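Local coordinates for methyltransferase-like protein 5 (Pyrococcus horikoshii, PDB 1WY7), which binds S-adenosyl-L-homocysteine and is a putative RNA methyltransferase that probably transfers methyl groups from S-adenosylmethionine, at residues G104-F109 with R131-K136; V53-A58 with I115-P120. All coordinates share one frame; numbering follows the deposited sequence.

Interaction 1 (G104-F109 with R131-K136); sequences GDVSEF and RPFLLK. With SAH (S-adenosyl-L-homocysteine), chain E.
Val106 meets Phe133 by the broad side of the aromatic ring. Its CG1 lies 3.9 Å from the ring centroid and only 9° off the ring normal, a CH-pi contact over the face, while CG2 rests 3.8 Å from Phe133 CD2 nearer the rim. With chi1 at 65°, CG1 sits between the backbone N and the carbonyl carbon, and this rotamer turns both methyls to the helix: CG1 also touches Pro132 CB, and CG2 runs against the aliphatic part of Lys136.

The hydrogen bonds between the two segments both come from the far end of Lys136. The chain leaves the helix with CG anti to the backbone N, then bends at chi2 and chi3 to bring NZ to the carbonyls at the C-terminal end of the short 3-10 turn of residues 106-108. There NZ donates to Phe109 O at 2.8 Å, nearly along the C=O axis, and more weakly to Ser107 O; a salt bridge to Glu139, one turn further along the helix, supplies the opposite charge.

In Rossmann-like methyltransferases the loop after the third parallel strand commonly reads the adenine base, and residues 104-109 do so here. Asp105 OD2 accepts from SAH N6 at 2.7 Å, and Val106 N donates to SAH N1 at 2.9 Å, so one edge of the base is recognised by an acceptor and a donor from adjacent residues. Asp105 OD1 accepts from Ser107 N at 3.0 Å, an Asx turn, and also from Ser107 OG, the two coming from opposite faces of the carboxylate plane, which should restrain its rotation and help to hold OD2 towards N6. Phe133 turns its edge to the base, CZ standing over the adenine face 3.4 Å from SAH C4.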
ATOM      1  N   GLY A 104       0.646 -15.508   0.047  1.00 32.97           N
ATOM      2  CA  GLY A 104       1.317 -16.067   1.206  1.00 33.30           C
ATOM      3  C   GLY A 104       1.550 -14.926   2.168  1.00 34.21           C
ATOM      4  O   GLY A 104       1.192 -13.793   1.855  1.00 33.77           O
ATOM      5  N   ASP A 105       2.140 -15.208   3.328  1.00 33.76           N
ATOM      6  CA  ASP A 105       2.393 -14.164   4.313  1.00 32.42           C
ATOM      7  C   ASP A 105       3.459 -13.231   3.757  1.00 33.29           C
ATOM      8  O   ASP A 105       4.368 -13.660   3.037  1.00 34.85           O
ATOM      9  CB  ASP A 105       2.863 -14.779   5.642  1.00 31.78           C
ATOM     10  CG  ASP A 105       2.930 -13.758   6.767  1.00 31.53           C
ATOM     11  OD1 ASP A 105       4.014 -13.182   7.005  1.00 29.81           O
ATOM     12  OD2 ASP A 105       1.886 -13.522   7.406  1.00 33.21           O
ATOM     13  N   VAL A 106       3.336 -11.950   4.079  1.00 32.14           N
ATOM     14  CA  VAL A 106       4.279 -10.950   3.596  1.00 31.76           C
ATOM     15  C   VAL A 106       5.729 -11.313   3.948  1.00 32.50           C
ATOM     16  O   VAL A 106       6.642 -11.059   3.175  1.00 31.06           O
ATOM     17  CB  VAL A 106       3.926  -9.543   4.179  1.00 29.62           C
ATOM     18  CG1 VAL A 106       4.098  -9.539   5.708  1.00 28.07           C
ATOM     19  CG2 VAL A 106       4.800  -8.470   3.534  1.00 28.67           C
ATOM     20  N   SER A 107       5.938 -11.924   5.109  1.00 34.97           N
ATOM     21  CA  SER A 107       7.293 -12.278   5.519  1.00 37.37           C
ATOM     22  C   SER A 107       7.935 -13.358   4.669  1.00 37.97           C
ATOM     23  O   SER A 107       9.152 -13.472   4.657  1.00 37.08           O
ATOM     24  CB  SER A 107       7.324 -12.717   6.988  1.00 37.52           C
ATOM     25  OG  SER A 107       6.611 -13.927   7.175  1.00 37.07           O
ATOM     26  N   GLU A 108       7.131 -14.136   3.950  1.00 41.11           N
ATOM     27  CA  GLU A 108       7.676 -15.209   3.121  1.00 43.67           C
ATOM     28  C   GLU A 108       8.097 -14.766   1.725  1.00 43.77           C
ATOM     29  O   GLU A 108       8.792 -15.494   1.023  1.00 44.38           O
ATOM     30  CB  GLU A 108       6.675 -16.361   3.056  1.00 46.32           C
ATOM     31  CG  GLU A 108       6.355 -16.925   4.440  1.00 52.89           C
ATOM     32  CD  GLU A 108       5.383 -18.089   4.398  1.00 57.07           C
ATOM     33  OE1 GLU A 108       4.203 -17.884   4.007  1.00 59.72           O
ATOM     34  OE2 GLU A 108       5.804 -19.213   4.756  1.00 60.01           O
ATOM     35  N   PHE A 109       7.686 -13.562   1.338  1.00 44.42           N
ATOM     36  CA  PHE A 109       8.026 -12.992   0.038  1.00 43.96           C
ATOM     37  C   PHE A 109       9.457 -12.456   0.121  1.00 45.21           C
ATOM     38  O   PHE A 109       9.823 -11.807   1.097  1.00 44.54           O
ATOM     39  CB  PHE A 109       7.024 -11.866  -0.281  1.00 42.65           C
ATOM     40  CG  PHE A 109       7.343 -11.081  -1.532  1.00 41.51           C
ATOM     41  CD1 PHE A 109       7.828  -9.782  -1.448  1.00 40.58           C
ATOM     42  CD2 PHE A 109       7.147 -11.639  -2.791  1.00 40.65           C
ATOM     43  CE1 PHE A 109       8.112  -9.048  -2.601  1.00 41.62           C
ATOM     44  CE2 PHE A 109       7.428 -10.916  -3.949  1.00 41.51           C
ATOM     45  CZ  PHE A 109       7.912  -9.617  -3.854  1.00 41.57           C
ATOM     46  N   ARG A 131       4.473  -4.467  11.629  1.00 42.83           N
ATOM     47  CA  ARG A 131       5.922  -4.667  11.644  1.00 41.80           C
ATOM     48  C   ARG A 131       6.460  -5.628  10.589  1.00 37.58           C
ATOM     49  O   ARG A 131       7.497  -5.358   9.984  1.00 39.10           O
ATOM     50  CB  ARG A 131       6.377  -5.071  13.047  1.00 45.74           C
ATOM     51  CG  ARG A 131       6.265  -3.914  14.032  1.00 49.92           C
ATOM     52  CD  ARG A 131       5.919  -4.417  15.412  1.00 55.24           C
ATOM     53  NE  ARG A 131       7.043  -4.351  16.338  1.00 58.60           N
ATOM     54  CZ  ARG A 131       7.259  -3.340  17.172  1.00 58.44           C
ATOM     55  NH1 ARG A 131       6.421  -2.310  17.196  1.00 58.34           N
ATOM     56  NH2 ARG A 131       8.313  -3.360  17.976  1.00 57.14           N
ATOM     57  N   PRO A 132       5.772  -6.754  10.348  1.00 34.63           N
ATOM     58  CA  PRO A 132       6.249  -7.699   9.331  1.00 33.62           C
ATOM     59  C   PRO A 132       6.314  -7.017   7.954  1.00 33.02           C
ATOM     60  O   PRO A 132       7.174  -7.334   7.124  1.00 33.24           O
ATOM     61  CB  PRO A 132       5.190  -8.806   9.368  1.00 33.78           C
ATOM     62  CG  PRO A 132       4.709  -8.775  10.783  1.00 31.19           C
ATOM     63  CD  PRO A 132       4.618  -7.307  11.085  1.00 33.60           C
ATOM     64  N   PHE A 133       5.397  -6.082   7.715  1.00 31.09           N
ATOM     65  CA  PHE A 133       5.357  -5.356   6.443  1.00 30.27           C
ATOM     66  C   PHE A 133       6.515  -4.352   6.306  1.00 29.42           C
ATOM     67  O   PHE A 133       7.169  -4.295   5.267  1.00 28.50           O
ATOM     68  CB  PHE A 133       4.009  -4.634   6.277  1.00 28.06           C
ATOM     69  CG  PHE A 133       2.857  -5.557   5.978  1.00 26.24           C
ATOM     70  CD1 PHE A 133       2.238  -6.290   6.993  1.00 26.67           C
ATOM     71  CD2 PHE A 133       2.414  -5.721   4.672  1.00 24.70           C
ATOM     72  CE1 PHE A 133       1.186  -7.177   6.699  1.00 27.06           C
ATOM     73  CE2 PHE A 133       1.369  -6.599   4.366  1.00 24.91           C
ATOM     74  CZ  PHE A 133       0.755  -7.326   5.374  1.00 24.16           C
ATOM     75  N   LEU A 134       6.768  -3.572   7.355  1.00 29.60           N
ATOM     76  CA  LEU A 134       7.860  -2.604   7.326  1.00 29.83           C
ATOM     77  C   LEU A 134       9.191  -3.336   7.207  1.00 30.59           C
ATOM     78  O   LEU A 134      10.041  -2.943   6.409  1.00 29.12           O
ATOM     79  CB  LEU A 134       7.836  -1.728   8.576  1.00 29.05           C
ATOM     80  CG  LEU A 134       6.661  -0.752   8.603  1.00 28.66           C
ATOM     81  CD1 LEU A 134       6.441  -0.228  10.008  1.00 28.21           C
ATOM     82  CD2 LEU A 134       6.940   0.379   7.621  1.00 31.33           C
ATOM     83  N   LEU A 135       9.368  -4.408   7.988  1.00 32.49           N
ATOM     84  CA  LEU A 135      10.606  -5.194   7.918  1.00 32.67           C
ATOM     85  C   LEU A 135      10.844  -5.717   6.505  1.00 29.71           C
ATOM     86  O   LEU A 135      11.933  -5.583   5.974  1.00 30.59           O
ATOM     87  CB  LEU A 135      10.573  -6.390   8.889  1.00 34.17           C
ATOM     88  CG  LEU A 135      11.229  -6.178  10.258  1.00 37.49           C
ATOM     89  CD1 LEU A 135      11.087  -7.454  11.105  1.00 37.60           C
ATOM     90  CD2 LEU A 135      12.698  -5.819  10.064  1.00 35.15           C
ATOM     91  N   LYS A 136       9.829  -6.336   5.911  1.00 28.75           N
ATOM     92  CA  LYS A 136       9.957  -6.867   4.557  1.00 27.98           C
ATOM     93  C   LYS A 136      10.232  -5.753   3.541  1.00 28.24           C
ATOM     94  O   LYS A 136      11.109  -5.881   2.692  1.00 28.60           O
ATOM     95  CB  LYS A 136       8.685  -7.623   4.176  1.00 27.70           C
ATOM     96  CG  LYS A 136       8.694  -8.208   2.780  1.00 27.96           C
ATOM     97  CD  LYS A 136       9.864  -9.161   2.586  1.00 31.15           C
ATOM     98  CE  LYS A 136       9.841 -10.290   3.614  1.00 29.57           C
ATOM     99  NZ  LYS A 136      11.052 -11.127   3.463  1.00 32.04           N
TER
HETATM  100  N   SAH E1001      -7.524  -3.052  -0.723  1.00 49.91           N
HETATM  101  CA  SAH E1001      -6.317  -2.346  -0.248  1.00 50.93           C
HETATM  102  CB  SAH E1001      -5.600  -3.280   0.740  1.00 47.39           C
HETATM  103  CG  SAH E1001      -6.157  -2.964   2.082  1.00 45.85           C
HETATM  104  SD  SAH E1001      -5.692  -3.832   3.592  1.00 42.13           S
HETATM  105  C   SAH E1001      -5.525  -1.964  -1.470  1.00 51.79           C
HETATM  106  O   SAH E1001      -6.132  -1.909  -2.584  1.00 52.57           O
HETATM  107  OXT SAH E1001      -4.289  -1.741  -1.244  1.00 50.06           O
HETATM  108  C5' SAH E1001      -4.175  -4.697   3.246  1.00 42.38           C
HETATM  109  C4' SAH E1001      -4.210  -6.208   2.973  1.00 38.73           C
HETATM  110  O4' SAH E1001      -3.225  -6.865   3.810  1.00 37.04           O
HETATM  111  C3' SAH E1001      -5.496  -6.946   3.352  1.00 37.81           C
HETATM  112  O3' SAH E1001      -6.150  -7.163   2.086  1.00 35.00           O
HETATM  113  C2' SAH E1001      -5.059  -8.296   3.942  1.00 35.76           C
HETATM  114  O2' SAH E1001      -5.652  -9.507   3.532  1.00 33.23           O
HETATM  115  C1' SAH E1001      -3.529  -8.240   3.794  1.00 36.68           C
HETATM  116  N9  SAH E1001      -2.793  -8.893   4.867  1.00 38.09           N
HETATM  117  C8  SAH E1001      -3.025  -8.924   6.231  1.00 37.31           C
HETATM  118  N7  SAH E1001      -2.132  -9.604   6.906  1.00 37.18           N
HETATM  119  C5  SAH E1001      -1.245 -10.056   5.935  1.00 37.77           C
HETATM  120  C6  SAH E1001      -0.054 -10.830   5.984  1.00 36.07           C
HETATM  121  N6  SAH E1001       0.449 -11.297   7.148  1.00 38.76           N
HETATM  122  N1  SAH E1001       0.618 -11.122   4.820  1.00 35.81           N
HETATM  123  C2  SAH E1001       0.117 -10.645   3.657  1.00 37.11           C
HETATM  124  N3  SAH E1001      -0.997  -9.898   3.479  1.00 39.36           N
HETATM  125  C4  SAH E1001      -1.642  -9.629   4.670  1.00 38.06           C

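Interaction 2 (V53-A58 with I115-P120); sequences VADLGA and IVIMNP. With SAH (S-adenosyl-L-homocysteine), chain E.
Ala54 uses both its backbone polar groups on strand 115-118: its N donates to Ile115 O at 2.9 Å, and its O accepts from Ile117 N at 3.0 Å, both bonds close to straight. The ladder continues in parallel register with Leu56 N to Ile117 O, longer at 3.3 Å and bent to 143° at the hydrogen. Asp55, between these positions, turns its own backbone bonds to strand 74-79, so strand 52-56 is bonded on both sides, as expected of the central first strand of a Rossmann-like methyltransferase sheet.

Past the ladder the strands part, and water 1 bridges the gap, hydrogen-bonded to Gly57 O at 2.8 Å and accepting from Asn119 N at 3.0 Å; acceptors around it outnumber its protons. Asp55 OD1 is bonded to Ser64, and Asn119 to Thr30 through OD1 and to Tyr28 through ND2.

Apolar side chains pack across both faces, with Asp55 the polar member on the Val53 and Ile117 side. Val53 CG1 meets Ile117 CD1 at 3.8 Å on the side of helix 62-69; on the face toward helix 131-140, Leu56 CD2 touches both Val116 CG1 and the selenium of Met118, a selenomethionine.

Beyond the ladder the carbonyls of Gly57 and Asn119 face SAH C5' rather than the other strand, 3.2 Å from Gly57 O and 3.4 Å from Asn119 O, implying a polar, oxygen-lined border for the ligand.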
ATOM      1  N   VAL A  53       7.557  -2.604  -9.086  1.00 28.98           N
ATOM      2  CA  VAL A  53       6.908  -2.287  -7.818  1.00 27.53           C
ATOM      3  C   VAL A  53       6.263  -3.451  -7.086  1.00 28.71           C
ATOM      4  O   VAL A  53       5.587  -4.284  -7.691  1.00 28.01           O
ATOM      5  CB  VAL A  53       5.801  -1.207  -8.015  1.00 25.42           C
ATOM      6  CG1 VAL A  53       5.157  -0.864  -6.668  1.00 16.64           C
ATOM      7  CG2 VAL A  53       6.392   0.034  -8.674  1.00 24.59           C
ATOM      8  N   ALA A  54       6.465  -3.488  -5.772  1.00 27.85           N
ATOM      9  CA  ALA A  54       5.853  -4.518  -4.949  1.00 27.98           C
ATOM     10  C   ALA A  54       4.752  -3.839  -4.145  1.00 26.55           C
ATOM     11  O   ALA A  54       4.978  -2.793  -3.527  1.00 27.29           O
ATOM     12  CB  ALA A  54       6.894  -5.154  -4.011  1.00 27.91           C
ATOM     13  N   ASP A  55       3.558  -4.421  -4.177  1.00 25.20           N
ATOM     14  CA  ASP A  55       2.407  -3.903  -3.439  1.00 24.63           C
ATOM     15  C   ASP A  55       2.160  -4.910  -2.303  1.00 24.70           C
ATOM     16  O   ASP A  55       1.560  -5.962  -2.520  1.00 22.34           O
ATOM     17  CB  ASP A  55       1.197  -3.818  -4.383  1.00 21.88           C
ATOM     18  CG  ASP A  55      -0.041  -3.259  -3.717  1.00 25.69           C
ATOM     19  OD1 ASP A  55      -1.092  -3.146  -4.408  1.00 20.12           O
ATOM     20  OD2 ASP A  55       0.021  -2.924  -2.505  1.00 26.83           O
ATOM     21  N   LEU A  56       2.638  -4.588  -1.105  1.00 24.55           N
ATOM     22  CA  LEU A  56       2.486  -5.482   0.046  1.00 26.24           C
ATOM     23  C   LEU A  56       1.107  -5.322   0.671  1.00 27.33           C
ATOM     24  O   LEU A  56       0.697  -4.206   1.027  1.00 26.42           O
ATOM     25  CB  LEU A  56       3.608  -5.208   1.061  1.00 27.21           C
ATOM     26  CG  LEU A  56       4.954  -5.920   0.815  1.00 30.14           C
ATOM     27  CD1 LEU A  56       5.253  -6.058  -0.658  1.00 28.01           C
ATOM     28  CD2 LEU A  56       6.071  -5.168   1.525  1.00 31.24           C
ATOM     29  N   GLY A  57       0.401  -6.447   0.804  1.00 25.77           N
ATOM     30  CA  GLY A  57      -0.956  -6.432   1.320  1.00 26.26           C
ATOM     31  C   GLY A  57      -1.820  -5.833   0.220  1.00 26.36           C
ATOM     32  O   GLY A  57      -2.666  -4.971   0.472  1.00 25.90           O
ATOM     33  N   ALA A  58      -1.604  -6.307  -1.006  1.00 26.92           N
ATOM     34  CA  ALA A  58      -2.305  -5.802  -2.196  1.00 27.53           C
ATOM     35  C   ALA A  58      -3.832  -5.791  -2.143  1.00 26.59           C
ATOM     36  O   ALA A  58      -4.476  -4.972  -2.813  1.00 25.50           O
ATOM     37  CB  ALA A  58      -1.830  -6.563  -3.442  1.00 22.21           C
ATOM     38  N   ILE A 115      10.686  -0.433  -5.942  1.00 36.07           N
ATOM     39  CA  ILE A 115       9.859   0.331  -5.016  1.00 33.05           C
ATOM     40  C   ILE A 115       8.795  -0.511  -4.313  1.00 32.06           C
ATOM     41  O   ILE A 115       8.262  -1.466  -4.865  1.00 31.49           O
ATOM     42  CB  ILE A 115       9.108   1.516  -5.759  1.00 33.88           C
ATOM     43  CG1 ILE A 115      10.037   2.712  -5.987  1.00 35.91           C
ATOM     44  CG2 ILE A 115       7.927   2.012  -4.939  1.00 31.04           C
ATOM     45  CD1 ILE A 115      10.955   2.558  -7.133  1.00 38.18           C
ATOM     46  N   VAL A 116       8.494  -0.141  -3.076  1.00 30.53           N
ATOM     47  CA  VAL A 116       7.433  -0.798  -2.348  1.00 28.33           C
ATOM     48  C   VAL A 116       6.352   0.250  -2.058  1.00 28.01           C
ATOM     49  O   VAL A 116       6.659   1.371  -1.657  1.00 28.51           O
ATOM     50  CB  VAL A 116       7.882  -1.361  -0.971  1.00 25.94           C
ATOM     51  CG1 VAL A 116       6.651  -1.749  -0.187  1.00 20.20           C
ATOM     52  CG2 VAL A 116       8.813  -2.573  -1.128  1.00 23.30           C
ATOM     53  N   ILE A 117       5.096  -0.115  -2.280  1.00 25.96           N
ATOM     54  CA  ILE A 117       3.981   0.753  -1.938  1.00 25.54           C
ATOM     55  C   ILE A 117       3.082  -0.157  -1.120  1.00 25.95           C
ATOM     56  O   ILE A 117       2.963  -1.346  -1.426  1.00 26.58           O
ATOM     57  CB  ILE A 117       3.227   1.275  -3.177  1.00 24.85           C
ATOM     58  CG1 ILE A 117       2.645   0.112  -3.988  1.00 25.11           C
ATOM     59  CG2 ILE A 117       4.177   2.127  -4.014  1.00 24.62           C
ATOM     60  CD1 ILE A 117       1.929   0.552  -5.280  1.00 29.75           C
HETATM   61  N   MSE A 118       2.478   0.376  -0.064  1.00 25.23           N
HETATM   62  CA  MSE A 118       1.620  -0.450   0.756  1.00 26.52           C
HETATM   63  C   MSE A 118       0.692   0.310   1.691  1.00 26.42           C
HETATM   64  O   MSE A 118       1.004   1.408   2.158  1.00 25.06           O
HETATM   65  CB  MSE A 118       2.469  -1.449   1.582  1.00 26.20           C
HETATM   66  CG  MSE A 118       3.519  -0.827   2.524  1.00 29.27           C
HETATM   67 SE   MSE A 118       4.505  -2.086   3.413  1.00 33.59          SE
HETATM   68  CE  MSE A 118       5.321  -1.085   4.597  1.00 29.58           C
ATOM     69  N   ASN A 119      -0.460  -0.305   1.933  1.00 25.72           N
ATOM     70  CA  ASN A 119      -1.482   0.180   2.855  1.00 26.93           C
ATOM     71  C   ASN A 119      -1.583  -1.043   3.771  1.00 27.88           C
ATOM     72  O   ASN A 119      -2.551  -1.798   3.704  1.00 26.33           O
ATOM     73  CB  ASN A 119      -2.812   0.401   2.116  1.00 26.59           C
ATOM     74  CG  ASN A 119      -3.928   0.885   3.031  1.00 29.99           C
ATOM     75  OD1 ASN A 119      -5.068   1.034   2.600  1.00 34.28           O
ATOM     76  ND2 ASN A 119      -3.606   1.135   4.292  1.00 33.34           N
ATOM     77  N   PRO A 120      -0.564  -1.262   4.621  1.00 29.53           N
ATOM     78  CA  PRO A 120      -0.541  -2.408   5.536  1.00 30.33           C
ATOM     79  C   PRO A 120      -1.502  -2.281   6.697  1.00 31.32           C
ATOM     80  O   PRO A 120      -2.010  -1.203   6.968  1.00 29.98           O
ATOM     81  CB  PRO A 120       0.918  -2.440   5.990  1.00 30.00           C
ATOM     82  CG  PRO A 120       1.246  -0.969   6.098  1.00 28.49           C
ATOM     83  CD  PRO A 120       0.604  -0.383   4.845  1.00 28.74           C
TER
HETATM   84  N   SAH E1001      -7.524  -3.052  -0.723  1.00 49.91           N
HETATM   85  CA  SAH E1001      -6.317  -2.346  -0.248  1.00 50.93           C
HETATM   86  CB  SAH E1001      -5.600  -3.280   0.740  1.00 47.39           C
HETATM   87  CG  SAH E1001      -6.157  -2.964   2.082  1.00 45.85           C
HETATM   88  SD  SAH E1001      -5.692  -3.832   3.592  1.00 42.13           S
HETATM   89  C   SAH E1001      -5.525  -1.964  -1.470  1.00 51.79           C
HETATM   90  O   SAH E1001      -6.132  -1.909  -2.584  1.00 52.57           O
HETATM   91  OXT SAH E1001      -4.289  -1.741  -1.244  1.00 50.06           O
HETATM   92  C5' SAH E1001      -4.175  -4.697   3.246  1.00 42.38           C
HETATM   93  C4' SAH E1001      -4.210  -6.208   2.973  1.00 38.73           C
HETATM   94  O4' SAH E1001      -3.225  -6.865   3.810  1.00 37.04           O
HETATM   95  C3' SAH E1001      -5.496  -6.946   3.352  1.00 37.81           C
HETATM   96  O3' SAH E1001      -6.150  -7.163   2.086  1.00 35.00           O
HETATM   97  C2' SAH E1001      -5.059  -8.296   3.942  1.00 35.76           C
HETATM   98  O2' SAH E1001      -5.652  -9.507   3.532  1.00 33.23           O
HETATM   99  C1' SAH E1001      -3.529  -8.240   3.794  1.00 36.68           C
HETATM  100  N9  SAH E1001      -2.793  -8.893   4.867  1.00 38.09           N
HETATM  101  C8  SAH E1001      -3.025  -8.924   6.231  1.00 37.31           C
HETATM  102  N7  SAH E1001      -2.132  -9.604   6.906  1.00 37.18           N
HETATM  103  C5  SAH E1001      -1.245 -10.056   5.935  1.00 37.77           C
HETATM  104  C6  SAH E1001      -0.054 -10.830   5.984  1.00 36.07           C
HETATM  105  N6  SAH E1001       0.449 -11.297   7.148  1.00 38.76           N
HETATM  106  N1  SAH E1001       0.618 -11.122   4.820  1.00 35.81           N
HETATM  107  C2  SAH E1001       0.117 -10.645   3.657  1.00 37.11           C
HETATM  108  N3  SAH E1001      -0.997  -9.898   3.479  1.00 39.36           N
HETATM  109  C4  SAH E1001      -1.642  -9.629   4.670  1.00 38.06           C
HETATM  110  O   HOH W   1      -1.550  -2.451   0.078  1.00 27.63           O

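Interactions 1 and 2 have centres about 10 Å apart and border different parts of one SAH molecule: 104-109 with 131-136 serves the adenine, whereas 53-58 with 115-120 lies beside C5' and the homocysteine carboxylate. Their segments alternate along the chain, and they pack directly. Val106 CG2 meets Leu56 CG at 3.7 Å, and Phe133 rests on interaction 2 at two points, CG on Pro120 CB and CE2 on Gly57 N, each also 3.7 Å. Helix 131-140, which follows strand 115-118, thus packs on the Leu56 and Val116 face of the sheet and borders the base. Glu79, Gln27 and Val62 also hydrogen-bond to SAH.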